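Local coordinates for membrane-associated protein VP24 (Marburg virus - Musoke, Kenya, 1980, PDB 4OR8) that may act as a minor matrix protein that takes part in assembling the viral nucleocapsid and in virion budding, and interacts with the nucleoprotein, at residues Lys189-Ile193 with Ile203-Val207; Arg206-Gly210 with Leu237-Ala241; Leu89-Leu93 with Leu212-Arg216; Phe175-Phe179 with Leu243-Gln248; Leu71-Lys75 with Leu93-Ser99. All blocks are in the same frame, centred on the assembly; numbering follows the deposited sequence. Where two conformers were deposited one is given.

Contact 1 of 5, residues Lys189-Ile193 with Ile203-Val207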
# COMPACT_ATOMS: atom_id res chain seq x y z
N LYS B 189 -14.10 -8.34 11.61
CA LYS B 189 -13.74 -8.76 10.26
C LYS B 189 -12.36 -9.39 10.24
O LYS B 189 -11.44 -8.89 10.89
CB LYS B 189 -13.82 -7.58 9.29
CG LYS B 189 -15.24 -7.20 8.94
CD LYS B 189 -15.29 -6.02 7.98
CE LYS B 189 -16.67 -5.87 7.37
NZ LYS B 189 -17.74 -5.87 8.40
N PRO B 190 -12.21 -10.50 9.50
CA PRO B 190 -10.96 -11.26 9.39
C PRO B 190 -9.83 -10.38 8.89
O PRO B 190 -9.78 -10.03 7.72
CB PRO B 190 -11.30 -12.32 8.34
CG PRO B 190 -12.77 -12.49 8.44
CD PRO B 190 -13.30 -11.13 8.73
N SER B 191 -8.92 -10.03 9.79
CA SER B 191 -7.83 -9.13 9.46
C SER B 191 -6.50 -9.87 9.35
O SER B 191 -5.48 -9.27 9.05
CB SER B 191 -7.73 -8.02 10.50
OG SER B 191 -7.53 -8.55 11.79
N SER B 192 -6.52 -11.18 9.61
CA SER B 192 -5.29 -11.95 9.64
C SER B 192 -5.45 -13.35 9.06
O SER B 192 -6.55 -13.87 8.94
CB SER B 192 -4.76 -12.07 11.07
OG SER B 192 -4.40 -10.80 11.59
N ILE B 193 -4.31 -13.94 8.69
CA ILE B 193 -4.24 -15.34 8.31
C ILE B 193 -3.16 -16.01 9.13
O ILE B 193 -2.00 -15.61 9.09
CB ILE B 193 -3.90 -15.50 6.83
CG1 ILE B 193 -4.95 -14.82 5.95
CG2 ILE B 193 -3.81 -16.97 6.47
CD1 ILE B 193 -4.57 -14.77 4.50
N ILE B 203 1.94 -15.58 11.24
CA ILE B 203 0.73 -14.76 11.19
C ILE B 203 0.88 -13.56 10.26
O ILE B 203 1.76 -12.72 10.44
CB ILE B 203 0.34 -14.26 12.59
CG1 ILE B 203 -0.14 -15.43 13.46
CG2 ILE B 203 -0.75 -13.21 12.49
CD1 ILE B 203 0.73 -15.72 14.66
N ILE B 204 -0.01 -13.47 9.28
CA ILE B 204 -0.01 -12.36 8.34
C ILE B 204 -1.23 -11.46 8.56
O ILE B 204 -2.36 -11.90 8.42
CB ILE B 204 -0.02 -12.85 6.88
CG1 ILE B 204 1.19 -13.76 6.64
CG2 ILE B 204 -0.04 -11.68 5.91
CD1 ILE B 204 1.13 -14.50 5.33
N THR B 205 -0.98 -10.20 8.89
CA THR B 205 -2.05 -9.26 9.19
C THR B 205 -2.02 -8.06 8.25
O THR B 205 -0.96 -7.48 8.00
CB THR B 205 -1.94 -8.76 10.64
OG1 THR B 205 -1.97 -9.88 11.54
CG2 THR B 205 -3.09 -7.83 10.98
N ARG B 206 -3.18 -7.69 7.73
CA ARG B 206 -3.26 -6.52 6.86
C ARG B 206 -3.38 -5.23 7.67
O ARG B 206 -4.30 -5.07 8.48
CB ARG B 206 -4.41 -6.63 5.87
CG ARG B 206 -4.48 -5.46 4.91
CD ARG B 206 -5.55 -5.65 3.85
NE ARG B 206 -5.41 -4.66 2.79
CZ ARG B 206 -6.10 -4.68 1.65
NH1 ARG B 206 -6.98 -5.64 1.42
NH2 ARG B 206 -5.89 -3.73 0.75
N VAL B 207 -2.45 -4.31 7.45
CA VAL B 207 -2.52 -2.98 8.03
C VAL B 207 -2.68 -1.96 6.90
O VAL B 207 -2.74 -2.34 5.73
CB VAL B 207 -1.26 -2.66 8.87
CG1 VAL B 207 -1.28 -3.45 10.16
CG2 VAL B 207 0.01 -2.95 8.07
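Ser192 and Thr205 face each other across the antiparallel beta hairpin of strands 192-196 and 201-206, their hydroxyls turned inward until Ser192 OG and Thr205 OG1 stand 2.6 Å apart in a hydrogen bond that either could donate. The pairing puts both side chains on one face of the sheet, and there the torsions (chi1 -64° and -57°, each oxygen beside its own backbone N) turn the two oxygens toward each other. Thr205 CG2 takes the other branch and packs against Ser192 OG at 3.3 Å. This is a non-hydrogen-bonded pair, so the oxygens bridge a position where the backbones do not. From the second subunit, Tyr22 packs over both residues, and the sheet runs on across that interface through Ser192 and Ile193. One step along, Ile193 and Ile204 form a hydrogen-bonded pair with their side chains on the opposite face, and Ile204 leans there on Phe211 of the next strand. Ile193 N gives its proton to Ile204 O at 2.8 Å, and Ile204 N returns one to Ile193 O at 2.9 Å. At the end of the ladder, Arg206 N reaches Ser191 O at 3.1 Å, almost in line with the C=O bond, at a C=O...N angle of 168°.

Contact 2 of 5, residues Arg206-Gly210 with Leu237-Ala241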
# COMPACT_ATOMS: atom_id res chain seq x y z
N ARG B 206 -3.18 -7.69 7.73
CA ARG B 206 -3.26 -6.52 6.86
C ARG B 206 -3.38 -5.23 7.67
O ARG B 206 -4.30 -5.07 8.48
CB ARG B 206 -4.41 -6.63 5.87
CG ARG B 206 -4.48 -5.46 4.91
CD ARG B 206 -5.55 -5.65 3.85
NE ARG B 206 -5.41 -4.66 2.79
CZ ARG B 206 -6.10 -4.68 1.65
NH1 ARG B 206 -6.98 -5.64 1.42
NH2 ARG B 206 -5.89 -3.73 0.75
N VAL B 207 -2.45 -4.31 7.45
CA VAL B 207 -2.52 -2.98 8.03
C VAL B 207 -2.68 -1.96 6.90
O VAL B 207 -2.74 -2.34 5.73
CB VAL B 207 -1.26 -2.66 8.87
CG1 VAL B 207 -1.28 -3.45 10.16
CG2 VAL B 207 0.01 -2.95 8.07
N ASN B 208 -2.76 -0.68 7.25
CA ASN B 208 -2.91 0.36 6.25
C ASN B 208 -1.73 0.44 5.28
O ASN B 208 -1.89 0.80 4.12
CB ASN B 208 -3.12 1.72 6.91
CG ASN B 208 -4.47 1.85 7.58
OD1 ASN B 208 -5.46 1.29 7.10
ND2 ASN B 208 -4.52 2.58 8.68
N MET B 209 -0.55 0.09 5.78
CA MET B 209 0.68 0.21 4.99
C MET B 209 0.94 -1.01 4.12
O MET B 209 1.71 -0.96 3.17
CB MET B 209 1.88 0.47 5.90
CG MET B 209 1.81 1.81 6.62
SD MET B 209 3.32 2.19 7.52
CE MET B 209 4.54 2.02 6.22
N GLY B 210 0.29 -2.11 4.46
CA GLY B 210 0.48 -3.35 3.73
C GLY B 210 0.23 -4.55 4.62
O GLY B 210 -0.73 -4.57 5.38
N LEU B 237 7.43 -5.96 7.39
CA LEU B 237 6.28 -5.35 6.73
C LEU B 237 6.44 -5.39 5.22
O LEU B 237 7.36 -4.80 4.67
CB LEU B 237 6.11 -3.91 7.20
CG LEU B 237 4.96 -3.11 6.60
CD1 LEU B 237 3.63 -3.75 6.94
CD2 LEU B 237 4.99 -1.67 7.08
N VAL B 238 5.53 -6.10 4.55
CA VAL B 238 5.52 -6.11 3.10
C VAL B 238 4.52 -5.09 2.57
O VAL B 238 3.33 -5.17 2.87
CB VAL B 238 5.19 -7.51 2.53
CG1 VAL B 238 5.12 -7.45 1.01
CG2 VAL B 238 6.23 -8.53 2.97
N ALA B 239 5.02 -4.12 1.81
CA ALA B 239 4.19 -3.06 1.26
C ALA B 239 3.16 -3.62 0.29
O ALA B 239 3.44 -4.55 -0.46
CB ALA B 239 5.05 -2.02 0.58
N GLU B 240 1.97 -3.03 0.32
CA GLU B 240 0.84 -3.48 -0.48
C GLU B 240 1.16 -3.60 -1.97
O GLU B 240 0.75 -4.56 -2.62
CB GLU B 240 -0.33 -2.53 -0.26
CG GLU B 240 -1.65 -3.00 -0.82
CD GLU B 240 -2.80 -2.09 -0.41
OE1 GLU B 240 -2.60 -1.27 0.51
OE2 GLU B 240 -3.89 -2.19 -1.01
N ALA B 241 1.90 -2.62 -2.50
CA ALA B 241 2.24 -2.58 -3.92
C ALA B 241 3.03 -3.81 -4.38
O ALA B 241 2.90 -4.25 -5.53
CB ALA B 241 2.99 -1.31 -4.24
O HOH W 1 -3.36 -2.81 3.16
O HOH W 2 -0.90 0.21 1.57
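The guanidinium of Arg206 meets Glu240 at its edge: NH2 lies 3.1 Å from Glu240 OE2, near the guanidinium plane, while the carboxylate is turned 83° against that plane. This salt bridge is tentative, because the position of OE2 is uncertain; the same carboxylate also pairs with Arg244, and Arg206 NH1 is held by Leu181 O. Farther round the edge, in plane, a water accepts from Arg206 NE at 2.8 Å. That water donates in turn to Val207 O at 2.7 Å and to Glu240 OE1, and a second water joins OE1 to Asn208 O, so the carboxylate is tied to the loop backbone as well as to the arginine. The loop is the tight turn of a beta hairpin joining strands 201-206 and 210-221, with Val207 N bonded to Gly210 O and Gly210 N to Val207 O. Without a side chain, Gly210 brings its CA within 3.5 Å of Val238 O, alongside the end of strand 228-239. Leu237 points at the turn and splits its methyls between two neighbours: CD1 meets Val207 CG2 at 3.9 Å, and CD2 meets Met209 CE at 3.8 Å, where the methionine crosses it at about a right angle.

Contact 3 of 5, residues Leu89-Leu93 with Leu212-Arg216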
# COMPACT_ATOMS: atom_id res chain seq x y z
N LEU B 89 -1.95 -2.97 20.45
CA LEU B 89 -2.54 -4.01 19.62
C LEU B 89 -1.52 -5.11 19.32
O LEU B 89 -1.84 -6.30 19.38
CB LEU B 89 -3.07 -3.42 18.32
CG LEU B 89 -3.80 -4.38 17.39
CD1 LEU B 89 -5.01 -5.00 18.08
CD2 LEU B 89 -4.21 -3.65 16.12
N PHE B 90 -0.29 -4.71 19.01
CA PHE B 90 0.79 -5.66 18.75
C PHE B 90 1.84 -5.60 19.86
O PHE B 90 2.99 -5.26 19.62
CB PHE B 90 1.46 -5.35 17.41
CG PHE B 90 0.51 -5.25 16.25
CD1 PHE B 90 0.14 -6.39 15.54
CD2 PHE B 90 -0.00 -4.03 15.86
CE1 PHE B 90 -0.73 -6.30 14.47
CE2 PHE B 90 -0.87 -3.93 14.79
CZ PHE B 90 -1.24 -5.07 14.10
N SER B 91 1.42 -5.96 21.08
CA SER B 91 2.30 -5.91 22.24
C SER B 91 3.52 -6.81 22.09
O SER B 91 4.65 -6.39 22.35
CB SER B 91 1.53 -6.32 23.50
OG SER B 91 0.40 -5.49 23.70
N HIS B 92 3.29 -8.04 21.66
CA HIS B 92 4.35 -9.03 21.50
C HIS B 92 5.40 -8.59 20.48
O HIS B 92 6.52 -9.09 20.47
CB HIS B 92 3.75 -10.36 21.06
CG HIS B 92 2.74 -10.22 19.97
ND1 HIS B 92 1.44 -9.82 20.20
CD2 HIS B 92 2.84 -10.41 18.63
CE1 HIS B 92 0.79 -9.78 19.05
NE2 HIS B 92 1.61 -10.13 18.08
N LEU B 93 5.02 -7.65 19.62
CA LEU B 93 5.93 -7.14 18.60
C LEU B 93 6.62 -5.84 19.03
O LEU B 93 7.84 -5.71 18.92
CB LEU B 93 5.19 -6.93 17.28
CG LEU B 93 4.52 -8.16 16.67
CD1 LEU B 93 3.95 -7.85 15.30
CD2 LEU B 93 5.49 -9.32 16.60
N LEU B 212 1.64 -7.05 7.56
CA LEU B 212 2.58 -7.32 8.63
C LEU B 212 2.80 -8.82 8.72
O LEU B 212 1.87 -9.57 9.01
CB LEU B 212 2.05 -6.78 9.95
CG LEU B 212 3.07 -6.42 11.04
CD1 LEU B 212 4.07 -5.39 10.53
CD2 LEU B 212 2.35 -5.90 12.28
N VAL B 213 4.02 -9.26 8.45
CA VAL B 213 4.35 -10.68 8.49
C VAL B 213 5.10 -11.02 9.77
O VAL B 213 6.21 -10.54 10.00
CB VAL B 213 5.19 -11.11 7.27
CG1 VAL B 213 5.60 -12.56 7.40
CG2 VAL B 213 4.42 -10.88 5.98
N GLU B 214 4.48 -11.85 10.60
CA GLU B 214 5.01 -12.16 11.92
C GLU B 214 5.28 -13.66 12.09
O GLU B 214 4.44 -14.49 11.75
CB GLU B 214 4.02 -11.69 12.99
CG GLU B 214 4.20 -12.34 14.34
CD GLU B 214 3.06 -12.01 15.29
OE1 GLU B 214 2.12 -11.29 14.87
OE2 GLU B 214 3.11 -12.46 16.45
N VAL B 215 6.46 -14.00 12.60
CA VAL B 215 6.81 -15.39 12.83
C VAL B 215 7.25 -15.67 14.27
O VAL B 215 8.17 -15.04 14.78
CB VAL B 215 7.94 -15.85 11.88
CG1 VAL B 215 8.30 -17.31 12.14
CG2 VAL B 215 7.53 -15.66 10.43
N ARG B 216 6.59 -16.62 14.91
CA ARG B 216 7.00 -17.06 16.24
C ARG B 216 7.63 -18.44 16.15
O ARG B 216 6.96 -19.44 15.88
CB ARG B 216 5.80 -17.09 17.20
CG ARG B 216 5.12 -15.74 17.37
CD ARG B 216 3.87 -15.86 18.22
NE ARG B 216 3.19 -14.58 18.40
CZ ARG B 216 2.07 -14.42 19.10
NH1 ARG B 216 1.50 -15.46 19.69
NH2 ARG B 216 1.52 -13.22 19.21
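His92 carries its ring between the backbone N and the carbonyl carbon (chi1 46°), directed at Glu214 and Arg216, while Arg216 sends an extended chain back to meet it. Here the short helix 91-94 lies against strand 210-221 of the mixed sheet. Arg216 NH2 sits over the centre of the imidazole, 3.2 Å from His92 CD2, with the guanidinium nearly upright on the ring, their planes 78° apart. Glu214 crosses beside them and its OE1 lies in the ring plane at the edge, but the hydrogen bond from His92 NE2 to Glu214 OE1 is weak at 3.5 Å. Tyr22 of the second subunit gives both groups a stronger partner through its hydroxyl. The ring was modelled in two conformers, so these histidine contacts hold for one of them. Within the strand, Arg216 NE and Glu214 OE2 form a salt bridge of 2.9 Å, which keeps the two side chains together in front of the histidine. Below this polar group the contact turns apolar. Leu212 CD2 rests over one face of the Phe90 ring, 4.0 Å from its centroid, with Leu89 on the other face. The same methyl meets Leu93 CD1 tip to tip at 3.9 Å.

Contact 4 of 5, residues Phe175-Phe179 with Leu243-Gln248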
# COMPACT_ATOMS: atom_id res chain seq x y z
N PHE B 175 -1.99 -14.42 -3.37
CA PHE B 175 -1.82 -12.98 -3.22
C PHE B 175 -3.18 -12.31 -3.31
O PHE B 175 -3.48 -11.40 -2.53
CB PHE B 175 -0.91 -12.42 -4.32
CG PHE B 175 0.54 -12.76 -4.13
CD1 PHE B 175 1.02 -13.15 -2.89
CD2 PHE B 175 1.42 -12.68 -5.19
CE1 PHE B 175 2.36 -13.46 -2.72
CE2 PHE B 175 2.75 -12.98 -5.02
CZ PHE B 175 3.22 -13.37 -3.79
N ASN B 176 -3.98 -12.77 -4.25
CA ASN B 176 -5.31 -12.21 -4.47
C ASN B 176 -6.25 -12.41 -3.29
O ASN B 176 -7.05 -11.52 -2.97
CB ASN B 176 -5.93 -12.80 -5.74
CG ASN B 176 -7.33 -12.29 -5.98
OD1 ASN B 176 -7.53 -11.22 -6.55
ND2 ASN B 176 -8.33 -13.07 -5.54
N LYS B 177 -6.18 -13.56 -2.65
CA LYS B 177 -7.05 -13.83 -1.51
C LYS B 177 -6.58 -13.09 -0.26
O LYS B 177 -7.35 -12.86 0.66
CB LYS B 177 -7.21 -15.34 -1.27
CG LYS B 177 -5.96 -16.05 -0.81
CD LYS B 177 -6.00 -17.52 -1.20
CE LYS B 177 -7.30 -18.19 -0.78
NZ LYS B 177 -7.32 -19.63 -1.15
N MET B 178 -5.31 -12.70 -0.25
CA MET B 178 -4.77 -11.88 0.83
C MET B 178 -5.42 -10.49 0.82
O MET B 178 -5.54 -9.85 1.86
CB MET B 178 -3.26 -11.73 0.70
CG MET B 178 -2.47 -12.97 1.06
SD MET B 178 -0.71 -12.61 0.98
CE MET B 178 -0.61 -11.20 2.08
N PHE B 179 -5.81 -10.04 -0.37
CA PHE B 179 -6.48 -8.76 -0.50
C PHE B 179 -7.96 -8.83 -0.15
O PHE B 179 -8.67 -7.82 -0.16
CB PHE B 179 -6.29 -8.19 -1.91
CG PHE B 179 -4.93 -7.60 -2.13
CD1 PHE B 179 -4.66 -6.31 -1.71
CD2 PHE B 179 -3.93 -8.33 -2.74
CE1 PHE B 179 -3.41 -5.76 -1.90
CE2 PHE B 179 -2.67 -7.78 -2.93
CZ PHE B 179 -2.42 -6.49 -2.51
N LEU B 243 2.63 -6.89 -3.61
CA LEU B 243 1.74 -8.00 -3.92
C LEU B 243 0.63 -7.62 -4.89
O LEU B 243 0.14 -8.46 -5.64
CB LEU B 243 1.14 -8.57 -2.63
CG LEU B 243 2.16 -8.94 -1.55
CD1 LEU B 243 1.47 -9.43 -0.30
CD2 LEU B 243 3.12 -9.99 -2.07
N ARG B 244 0.24 -6.35 -4.89
CA ARG B 244 -0.84 -5.89 -5.76
C ARG B 244 -0.44 -5.98 -7.23
O ARG B 244 -1.28 -6.19 -8.10
CB ARG B 244 -1.25 -4.46 -5.40
CG ARG B 244 -2.44 -3.96 -6.18
CD ARG B 244 -2.90 -2.61 -5.68
NE ARG B 244 -3.41 -2.67 -4.31
CZ ARG B 244 -4.61 -3.16 -3.99
NH1 ARG B 244 -5.41 -3.65 -4.92
NH2 ARG B 244 -5.00 -3.16 -2.72
N GLU B 245 0.85 -5.83 -7.49
CA GLU B 245 1.39 -5.98 -8.83
C GLU B 245 1.15 -7.39 -9.38
O GLU B 245 1.08 -7.59 -10.58
CB GLU B 245 2.89 -5.66 -8.81
CG GLU B 245 3.58 -5.76 -10.16
CD GLU B 245 5.03 -5.34 -10.10
OE1 GLU B 245 5.45 -4.77 -9.06
OE2 GLU B 245 5.76 -5.58 -11.09
N HIS B 246 1.02 -8.36 -8.48
CA HIS B 246 0.89 -9.76 -8.88
C HIS B 246 -0.34 -10.45 -8.29
O HIS B 246 -0.29 -11.63 -7.97
CB HIS B 246 2.15 -10.54 -8.48
CG HIS B 246 3.42 -9.91 -8.94
ND1 HIS B 246 3.84 -9.95 -10.26
CD2 HIS B 246 4.37 -9.22 -8.27
CE1 HIS B 246 4.99 -9.31 -10.37
NE2 HIS B 246 5.34 -8.86 -9.18
N SER B 247 -1.44 -9.71 -8.15
CA SER B 247 -2.63 -10.24 -7.51
C SER B 247 -3.80 -10.38 -8.49
O SER B 247 -4.78 -11.06 -8.20
CB SER B 247 -3.06 -9.35 -6.34
OG SER B 247 -3.41 -8.05 -6.79
N GLN B 248 -3.68 -9.74 -9.64
CA GLN B 248 -4.73 -9.79 -10.65
C GLN B 248 -4.24 -10.49 -11.91
O GLN B 248 -3.81 -11.64 -11.87
CB GLN B 248 -5.22 -8.38 -10.98
CG GLN B 248 -5.90 -7.66 -9.82
CD GLN B 248 -7.31 -8.17 -9.55
OE1 GLN B 248 -7.50 -9.26 -9.01
NE2 GLN B 248 -8.31 -7.37 -9.92
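Ser247 touches the Phe179 ring through CB and turns its hydroxyl back into its own segment, where OG donates to Arg244 O at 3.1 Å. The donor arrives well to the side of that carbonyl, at a C=O...O angle of 106°, and the bond links Ser247 to the residue three positions back, where the chain turns near the end of helix 240-244. That short helix packs here against the C-terminal end of the long helix 161-178, so the contact joins two helix ends, and Leu243 is its apolar centre. Leu243 spreads three carbons over three partners. CD2 lies over one face of the Phe175 ring, 3.8 Å from the centroid; CD1 meets the methyl Met178 CE at 3.6 Å, the methionine having bent at its last torsion; and CB backs onto Phe179 CE2 at 3.9 Å. Leu111 of helix 104-115 and Phe211 of the sheet pack on the same leucine, so this side is buried in the core. Phe179 stands between the leucine and Arg244. Its CE1 comes up under one face of the guanidinium, 3.2 Å from Arg244 NH2, with ring and guanidinium planes inclined at 57°. A bend in the arginine chain (chi3 -66°) turns that face to Phe179 CE1, and NH2 also pairs with Glu240, whose OE2 is less surely placed. Along another side of Phe175, His246 runs beside it in the same direction, and His246 NE2 bonds to Val60 O. Phe175 also shows its rim to the backbone there: His246 O lies in the ring plane, 3.4 Å from Phe175 CD2.

Contact 5 of 5, residues Leu71-Lys75 with Leu93-Ser99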
# COMPACT_ATOMS: atom_id res chain seq x y z
N LEU B 71 8.90 1.17 11.79
CA LEU B 71 8.83 -0.09 12.54
C LEU B 71 9.79 -0.11 13.72
O LEU B 71 9.44 -0.55 14.82
CB LEU B 71 9.13 -1.28 11.63
CG LEU B 71 8.00 -1.78 10.72
CD1 LEU B 71 8.51 -2.92 9.85
CD2 LEU B 71 6.80 -2.22 11.54
N HIS B 72 11.00 0.38 13.49
CA HIS B 72 12.00 0.42 14.55
C HIS B 72 11.61 1.39 15.65
O HIS B 72 11.77 1.10 16.83
CB HIS B 72 13.38 0.76 13.98
CG HIS B 72 14.06 -0.40 13.32
ND1 HIS B 72 13.88 -0.71 11.99
CD2 HIS B 72 14.92 -1.33 13.81
CE1 HIS B 72 14.60 -1.78 11.69
NE2 HIS B 72 15.23 -2.17 12.78
N HIS B 73 11.06 2.54 15.26
CA HIS B 73 10.65 3.54 16.23
C HIS B 73 9.47 3.07 17.10
O HIS B 73 9.41 3.39 18.29
CB HIS B 73 10.28 4.85 15.52
CG HIS B 73 9.88 5.94 16.46
ND1 HIS B 73 10.70 6.39 17.47
CD2 HIS B 73 8.75 6.67 16.54
CE1 HIS B 73 10.09 7.36 18.14
NE2 HIS B 73 8.90 7.55 17.59
N LEU B 74 8.56 2.32 16.51
CA LEU B 74 7.39 1.81 17.22
C LEU B 74 7.74 0.83 18.35
O LEU B 74 6.89 0.51 19.18
CB LEU B 74 6.41 1.17 16.24
CG LEU B 74 5.71 2.08 15.23
CD1 LEU B 74 4.87 1.27 14.27
CD2 LEU B 74 4.87 3.12 15.94
N LYS B 75 8.97 0.33 18.36
CA LYS B 75 9.41 -0.54 19.44
C LYS B 75 9.78 0.29 20.67
O LYS B 75 10.00 -0.26 21.75
CB LYS B 75 10.59 -1.42 19.01
CG LYS B 75 10.19 -2.68 18.26
CD LYS B 75 11.41 -3.45 17.78
CE LYS B 75 12.14 -4.12 18.93
NZ LYS B 75 11.29 -5.13 19.61
N LEU B 93 5.02 -7.65 19.62
CA LEU B 93 5.93 -7.14 18.60
C LEU B 93 6.62 -5.84 19.03
O LEU B 93 7.84 -5.71 18.92
CB LEU B 93 5.19 -6.93 17.28
CG LEU B 93 4.52 -8.16 16.67
CD1 LEU B 93 3.95 -7.85 15.30
CD2 LEU B 93 5.49 -9.32 16.60
N PHE B 94 5.84 -4.88 19.51
CA PHE B 94 6.37 -3.55 19.80
C PHE B 94 6.72 -3.31 21.27
O PHE B 94 7.66 -2.58 21.57
CB PHE B 94 5.39 -2.47 19.33
CG PHE B 94 5.13 -2.50 17.85
CD1 PHE B 94 6.17 -2.29 16.95
CD2 PHE B 94 3.86 -2.73 17.36
CE1 PHE B 94 5.94 -2.32 15.59
CE2 PHE B 94 3.62 -2.75 16.00
CZ PHE B 94 4.67 -2.55 15.12
N LYS B 95 5.97 -3.93 22.17
CA LYS B 95 6.23 -3.78 23.59
C LYS B 95 6.99 -5.00 24.13
O LYS B 95 6.89 -5.34 25.31
CB LYS B 95 4.93 -3.54 24.35
CG LYS B 95 4.18 -2.31 23.86
CD LYS B 95 2.82 -2.18 24.50
CE LYS B 95 2.94 -1.89 25.98
NZ LYS B 95 1.62 -1.53 26.56
N ASN B 96 7.73 -5.65 23.24
CA ASN B 96 8.64 -6.72 23.60
C ASN B 96 9.98 -6.45 22.94
O ASN B 96 10.12 -6.60 21.73
CB ASN B 96 8.09 -8.07 23.15
CG ASN B 96 9.11 -9.19 23.30
OD1 ASN B 96 9.99 -9.14 24.15
ND2 ASN B 96 8.99 -10.21 22.45
N PRO B 97 10.98 -6.05 23.74
CA PRO B 97 12.29 -5.66 23.22
C PRO B 97 13.04 -6.81 22.55
O PRO B 97 13.91 -6.57 21.72
CB PRO B 97 13.05 -5.19 24.47
CG PRO B 97 11.98 -4.86 25.46
CD PRO B 97 10.89 -5.84 25.20
N LYS B 98 12.69 -8.04 22.91
CA LYS B 98 13.39 -9.22 22.39
C LYS B 98 13.04 -9.55 20.94
O LYS B 98 13.81 -10.22 20.26
CB LYS B 98 13.14 -10.43 23.29
CG LYS B 98 14.18 -10.63 24.37
CD LYS B 98 14.01 -11.97 25.07
CE LYS B 98 15.16 -12.24 26.03
NZ LYS B 98 16.48 -12.27 25.34
N SER B 99 11.88 -9.10 20.48
CA SER B 99 11.48 -9.34 19.10
C SER B 99 12.37 -8.53 18.15
O SER B 99 12.75 -7.41 18.46
CB SER B 99 10.02 -8.98 18.88
OG SER B 99 9.83 -7.57 18.90
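Lys75 leaves the end of helix 68-73 with CB passing Phe94 O at 4.1 Å and CG lying 3.9 Å from Leu93 O, so the root of the chain runs along the last carbonyls of helix 91-94. From there the chain bends twice (chi3 72°, chi4 63°), and CE comes round to Ser99 O at 3.4 Å. The tip is where the polar contact lies. NZ donates to Ser99 OG and to Ser99 O, each at 2.9 Å, gripping one residue by both side chain and backbone; the second bond is slanted, NZ standing 33° out of the carbonyl plane. Asn96 O is also close by. The receiving loop is a type I beta turn from Asn96 to Ser99, into which an Asx turn is built: Asn96 OD1 accepts from Lys98 N at 3.2 Å. Beside the lysine, the two short helices pack through Phe94. Leu74 and Phe94 point the same way and lie alongside each other, with Leu74 CB 3.5 Å from Phe94 CD1, while Leu71 crosses obliquely, bringing Leu71 CD2 to 4.1 Å from Phe94 CE1. Arg87 binds Leu74 O and Phe94 O together, and Leu71 carries the packing on to Leu237 in the sheet. The lysine thus ends among backbone and hydroxyl oxygens, with no carboxylate among the partners it meets across this contact; such surroundings probably steady the positive charge of the ammonium group while it fastens the turn to the helix end.

From the N terminus, contact 5 comes first, folding 93-99 back on 71-75 in a short loop. Before it closes, residues 89-93 open contact 3, which reaches forward to strand 210-221 and so crosses contact 5; the two share Leu93. Contact 4 opens at the end of helix 161-178 and closes after helix 240-244, crossing contact 3 but following contact 5 in series. Within the spans of both 3 and 4 lies the hairpin of contact 1. Contact 2 starts on the Arg206-Val207 segment where contact 1 ends, stays inside contact 4 and crosses contact 3. Contacts 1 and 2 tie strands and turns of the mixed sheet, contact 3 lays helix 91-94 on it, and contacts 4 and 5 join helix ends.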